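Local coordinates for intracellular serine protease (Bacillus licheniformis, PDB 4ZOQ), which probably works as a subtilisin-like serine endopeptidase that cuts lanthipeptide precursors sequence-specifically, at residues Y22-A27 against N205-N210; A91-I96 against A278-A283. One frame throughout, in Å; residues are numbered along the deposited sequence.

Contact 1 (Y22-A27 against N205-N210); sequences YLWFAA and NMKSNN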
loop_
_atom_site.group_PDB
_atom_site.type_symbol
_atom_site.label_atom_id
_atom_site.label_comp_id
_atom_site.label_asym_id
_atom_site.label_seq_id
_atom_site.Cartn_x
_atom_site.Cartn_y
_atom_site.Cartn_z
ATOM N N TYR B 22 -2.862 -11.423 20.089
ATOM C CA TYR B 22 -1.973 -10.891 19.056
ATOM C C TYR B 22 -2.710 -9.951 18.106
ATOM O O TYR B 22 -2.106 -9.350 17.205
ATOM C CB TYR B 22 -1.348 -12.052 18.260
ATOM C CG TYR B 22 -0.712 -13.116 19.144
ATOM C CD1 TYR B 22 0.424 -12.842 19.901
ATOM C CD2 TYR B 22 -1.245 -14.391 19.207
ATOM C CE1 TYR B 22 0.992 -13.804 20.707
ATOM C CE2 TYR B 22 -0.679 -15.362 19.993
ATOM C CZ TYR B 22 0.432 -15.071 20.749
ATOM O OH TYR B 22 0.979 -16.063 21.544
ATOM N N LEU B 23 -4.015 -9.824 18.326
ATOM C CA LEU B 23 -4.854 -8.931 17.554
ATOM C C LEU B 23 -5.187 -7.674 18.368
ATOM O O LEU B 23 -6.191 -6.998 18.105
ATOM C CB LEU B 23 -6.129 -9.651 17.118
ATOM C CG LEU B 23 -6.011 -10.559 15.879
ATOM C CD1 LEU B 23 -7.137 -11.587 15.831
ATOM C CD2 LEU B 23 -6.029 -9.735 14.610
ATOM N N TRP B 24 -4.339 -7.385 19.363
ATOM C CA TRP B 24 -4.465 -6.193 20.205
ATOM C C TRP B 24 -4.612 -4.947 19.354
ATOM O O TRP B 24 -5.421 -4.064 19.696
ATOM C CB TRP B 24 -3.262 -6.028 21.149
ATOM C CG TRP B 24 -1.943 -5.909 20.436
ATOM C CD1 TRP B 24 -1.069 -6.924 20.134
ATOM C CD2 TRP B 24 -1.358 -4.705 19.913
ATOM N NE1 TRP B 24 0.036 -6.415 19.481
ATOM C CE2 TRP B 24 -0.126 -5.062 19.317
ATOM C CE3 TRP B 24 -1.756 -3.360 19.894
ATOM C CZ2 TRP B 24 0.710 -4.125 18.711
ATOM C CZ3 TRP B 24 -0.945 -2.433 19.261
ATOM C CH2 TRP B 24 0.287 -2.819 18.685
ATOM N N PHE B 25 -3.861 -4.881 18.246
ATOM C CA PHE B 25 -3.950 -3.736 17.326
ATOM C C PHE B 25 -5.368 -3.633 16.718
ATOM O O PHE B 25 -5.888 -2.533 16.524
ATOM C CB PHE B 25 -2.886 -3.812 16.213
ATOM C CG PHE B 25 -3.169 -4.862 15.164
ATOM C CD1 PHE B 25 -2.761 -6.174 15.347
ATOM C CD2 PHE B 25 -3.889 -4.540 14.012
ATOM C CE1 PHE B 25 -3.060 -7.141 14.395
ATOM C CE2 PHE B 25 -4.185 -5.504 13.063
ATOM C CZ PHE B 25 -3.780 -6.799 13.258
ATOM N N ALA B 26 -5.991 -4.771 16.422
ATOM C CA ALA B 26 -7.323 -4.755 15.785
ATOM C C ALA B 26 -8.389 -4.351 16.798
ATOM O O ALA B 26 -9.274 -3.550 16.489
ATOM C CB ALA B 26 -7.659 -6.110 15.160
ATOM N N ALA B 27 -8.269 -4.871 18.019
ATOM C CA ALA B 27 -9.168 -4.487 19.108
ATOM C C ALA B 27 -9.049 -2.987 19.380
ATOM O O ALA B 27 -10.048 -2.322 19.640
ATOM C CB ALA B 27 -8.880 -5.288 20.375
ATOM N N ASN B 205 3.301 2.570 14.692
ATOM C CA ASN B 205 3.518 2.745 16.121
ATOM C C ASN B 205 3.406 1.395 16.876
ATOM O O ASN B 205 2.970 0.372 16.336
ATOM C CB ASN B 205 2.553 3.796 16.731
ATOM C CG ASN B 205 1.072 3.386 16.672
ATOM O OD1 ASN B 205 0.354 3.735 15.739
ATOM N ND2 ASN B 205 0.619 2.630 17.671
ATOM N N MET B 206 3.797 1.429 18.143
ATOM C CA MET B 206 3.795 0.266 19.011
ATOM C C MET B 206 2.524 0.219 19.830
ATOM O O MET B 206 1.755 1.185 19.839
ATOM C CB MET B 206 4.981 0.341 19.962
ATOM C CG MET B 206 6.269 0.497 19.271
ATOM S SD MET B 206 6.743 -0.991 18.412
ATOM C CE MET B 206 7.075 -2.051 19.827
ATOM N N LYS B 207 2.349 -0.874 20.572
ATOM C CA LYS B 207 1.197 -1.021 21.461
ATOM C C LYS B 207 1.164 0.132 22.462
ATOM O O LYS B 207 0.111 0.658 22.763
ATOM C CB LYS B 207 1.255 -2.349 22.206
ATOM C CG LYS B 207 0.144 -2.559 23.226
ATOM C CD LYS B 207 0.426 -3.837 24.030
ATOM C CE LYS B 207 0.219 -5.075 23.196
ATOM N NZ LYS B 207 0.270 -6.291 24.017
ATOM N N SER B 208 2.336 0.578 22.897
ATOM C CA SER B 208 2.439 1.666 23.872
ATOM C C SER B 208 2.192 3.025 23.250
ATOM O O SER B 208 2.108 4.017 23.959
ATOM C CB SER B 208 3.826 1.673 24.496
ATOM O OG SER B 208 4.777 1.981 23.496
ATOM N N ASN B 209 2.083 3.039 21.919
ATOM C CA ASN B 209 1.933 4.246 21.096
ATOM C C ASN B 209 3.244 4.962 20.829
ATOM O O ASN B 209 3.238 5.977 20.129
ATOM C CB ASN B 209 0.913 5.246 21.646
ATOM C CG ASN B 209 -0.490 4.746 21.505
ATOM O OD1 ASN B 209 -0.789 4.007 20.565
ATOM N ND2 ASN B 209 -1.384 5.199 22.373
ATOM N N ASN B 210 4.346 4.453 21.380
ATOM C CA ASN B 210 5.655 4.920 20.941
ATOM C C ASN B 210 5.875 4.539 19.470
ATOM O O ASN B 210 5.366 3.525 18.992
ATOM C CB ASN B 210 6.783 4.306 21.765
ATOM C CG ASN B 210 6.803 4.791 23.195
ATOM O OD1 ASN B 210 6.305 5.881 23.515
ATOM N ND2 ASN B 210 7.407 3.991 24.074
#
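Two torsions bring Trp-24 and Lys-207 together. The indole of Trp-24 swings out with CG between its own N and carbonyl carbon (chi1 59°), while Lys-207 sends CG anti to its N (chi1 176°) and then bends at chi3, which lays the far half of the chain over the indole. CE of Lys-207 sits above the five-membered ring, 3.6 Å from its centroid and 10° off the normal, a CH-pi contact. The ammonium follows as a cation-pi partner, NZ lying 4.3 Å from the same centroid. Further back, CA of Lys-207 comes within 3.4 Å of CZ3 of Trp-24, so one face of the indole lies along the lysine, its benzene half next to CA and CB and its pyrrole half next to CE. CB of Phe-25 packs on the opposite face of the indole. NE1 hydrogen-bonds to the carbonyl of Leu-245, which helps fix the ring's rotation, and NZ has a weak bond to the carbonyl of Thr-243. With an alanine at Trp-24, Lys-207 would probably lose the surface under its aliphatic chain and the pi face beneath its ammonium, and the carbonyl of Leu-245 its indole donor. In the loop, the bond from Asn-209 N to Met-206 O closes the type I turn from Met-206 to Asn-209, with Lys-207 at its second position; Asn-205 ND2 adds a second donor (2.8 Å) to the same oxygen from the other face. This cation-pi contact joins the first turn of helix 24-30 to the turn that follows strand 200-205 of the central sheet of the subtilase fold.

Contact 2 (A91-I96 against A278-A283); sequences AGMINI and AAPQVA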
loop_
_atom_site.group_PDB
_atom_site.type_symbol
_atom_site.label_atom_id
_atom_site.label_comp_id
_atom_site.label_asym_id
_atom_site.label_seq_id
_atom_site.Cartn_x
_atom_site.Cartn_y
_atom_site.Cartn_z
ATOM N N ALA B 91 -3.274 -7.638 2.964
ATOM C CA ALA B 91 -4.720 -7.820 2.791
ATOM C C ALA B 91 -5.473 -8.018 4.120
ATOM O O ALA B 91 -6.565 -7.485 4.321
ATOM C CB ALA B 91 -4.971 -9.012 1.868
ATOM N N GLY B 92 -4.904 -8.823 5.013
ATOM C CA GLY B 92 -5.531 -9.076 6.287
ATOM C C GLY B 92 -5.691 -7.813 7.106
ATOM O O GLY B 92 -6.676 -7.678 7.832
ATOM N N MET B 93 -4.783 -6.854 6.960
ATOM C CA MET B 93 -4.928 -5.665 7.778
ATOM C C MET B 93 -6.079 -4.803 7.273
ATOM O O MET B 93 -6.773 -4.169 8.078
ATOM C CB MET B 93 -3.644 -4.856 7.830
ATOM C CG MET B 93 -2.479 -5.598 8.424
ATOM S SD MET B 93 -2.918 -6.546 9.871
ATOM C CE MET B 93 -1.383 -6.407 10.835
ATOM N N ILE B 94 -6.306 -4.779 5.960
ATOM C CA ILE B 94 -7.490 -4.120 5.448
ATOM C C ILE B 94 -8.717 -4.858 5.953
ATOM O O ILE B 94 -9.697 -4.249 6.396
ATOM C CB ILE B 94 -7.568 -4.127 3.907
ATOM C CG1 ILE B 94 -6.455 -3.313 3.257
ATOM C CG2 ILE B 94 -8.951 -3.661 3.429
ATOM C CD1 ILE B 94 -6.170 -3.804 1.866
ATOM N N ASN B 95 -8.674 -6.186 5.844
ATOM C CA ASN B 95 -9.844 -6.995 6.168
ATOM C C ASN B 95 -10.283 -6.952 7.637
ATOM O O ASN B 95 -11.473 -6.860 7.921
ATOM C CB ASN B 95 -9.600 -8.446 5.774
ATOM C CG ASN B 95 -10.802 -9.312 6.026
ATOM O OD1 ASN B 95 -11.834 -9.154 5.380
ATOM N ND2 ASN B 95 -10.698 -10.198 7.000
ATOM N N ILE B 96 -9.330 -7.015 8.568
ATOM C CA ILE B 96 -9.679 -7.109 9.986
ATOM C C ILE B 96 -10.419 -5.845 10.454
ATOM O O ILE B 96 -11.279 -5.927 11.323
ATOM C CB ILE B 96 -8.433 -7.380 10.869
ATOM C CG1 ILE B 96 -8.859 -7.844 12.251
ATOM C CG2 ILE B 96 -7.489 -6.183 10.941
ATOM C CD1 ILE B 96 -9.608 -9.169 12.274
ATOM N N ALA B 278 1.005 -1.151 8.619
ATOM C CA ALA B 278 0.339 0.013 9.162
ATOM C C ALA B 278 -0.496 0.664 8.108
ATOM O O ALA B 278 -1.656 0.990 8.366
ATOM C CB ALA B 278 1.336 1.007 9.744
ATOM N N ALA B 279 0.088 0.851 6.923
ATOM C CA ALA B 279 -0.617 1.527 5.834
ATOM C C ALA B 279 -2.006 0.927 5.507
ATOM O O ALA B 279 -2.963 1.690 5.344
ATOM C CB ALA B 279 0.253 1.582 4.588
ATOM N N PRO B 280 -2.119 -0.413 5.390
ATOM C CA PRO B 280 -3.441 -0.968 5.074
ATOM C C PRO B 280 -4.506 -0.798 6.177
ATOM O O PRO B 280 -5.711 -0.813 5.856
ATOM C CB PRO B 280 -3.157 -2.460 4.846
ATOM C CG PRO B 280 -1.840 -2.722 5.476
ATOM C CD PRO B 280 -1.072 -1.445 5.332
ATOM N N GLN B 281 -4.076 -0.593 7.428
ATOM C CA GLN B 281 -5.010 -0.310 8.501
ATOM C C GLN B 281 -5.689 1.030 8.249
ATOM O O GLN B 281 -6.870 1.190 8.510
ATOM C CB GLN B 281 -4.326 -0.325 9.857
ATOM C CG GLN B 281 -3.879 -1.698 10.282
ATOM C CD GLN B 281 -3.194 -1.685 11.631
ATOM O OE1 GLN B 281 -3.776 -1.222 12.629
ATOM N NE2 GLN B 281 -1.947 -2.181 11.681
ATOM N N VAL B 282 -4.925 1.992 7.758
ATOM C CA VAL B 282 -5.454 3.283 7.367
ATOM C C VAL B 282 -6.295 3.158 6.083
ATOM O O VAL B 282 -7.362 3.760 5.967
ATOM C CB VAL B 282 -4.302 4.315 7.168
ATOM C CG1 VAL B 282 -4.856 5.718 6.846
ATOM C CG2 VAL B 282 -3.427 4.346 8.402
ATOM N N ALA B 283 -5.815 2.378 5.119
ATOM C CA ALA B 283 -6.590 2.158 3.911
ATOM C C ALA B 283 -7.930 1.493 4.277
ATOM O O ALA B 283 -8.995 1.919 3.788
ATOM C CB ALA B 283 -5.816 1.314 2.916
#
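Pro-280 lies against CB of Met-93 and the CG1 branch of Ile-94. The two helices concerned, 86-97 and 275-297, are those that begin at the predicted catalytic histidine and at the residue before the predicted catalytic serine of the subtilisin-like fold. Their segment axes run in broadly the same direction, crossing at -34° and approaching to 7.5 Å. Pro-280 has no N-H to give, and helix 275-297 is kinked here. Met-93 and the proline cross on a slant, with CB of Met-93 set 3.7 Å from CG of Pro-280. The side chains of Ile-94 and Pro-280 cross at about a right angle, CG1 of Ile-94 lying 3.8 Å from Pro-280 CB. The backbones are close here: the CA atoms of Ile-94 and Pro-280 are 5.1 Å apart. Pro-280 also touches Asn-135 and Ser-137, so the ring is wedged between helix 86-97 and the end of strand 133-136. Gln-281 starts away from the other helix, yet its CG methylene touches Met-93 before its buried amide meets its partners: NE2 donates to the carbonyls of Pro-226 and Leu-277, and OE1 accepts from Gln-29. CG of Gln-281 lies 4.0 Å from CB of Met-93.

How the contacts relate
Phe-25 makes most of the link between the two contacts, whose centres are 13 Å apart. It follows Trp-24 on helix 24-30 and turns its ring away from the 205-210 turn onto the helix pair of contact 2: CZ of Phe-25 is 3.4 Å from CE of Met-93, and its CD2 is 3.6 Å from OE1 of Gln-281. One residue on, Ala-26 CB packs 3.6 Å from CG1 of Ile-96. Contact 2 is nearer the predicted charge relay system, the side chain of Pro-280 lying about 6 Å from that of Ser-276 and about 7 Å from that of Asp-51. Contact 1 lies away from these sites, towards the outside of the chain.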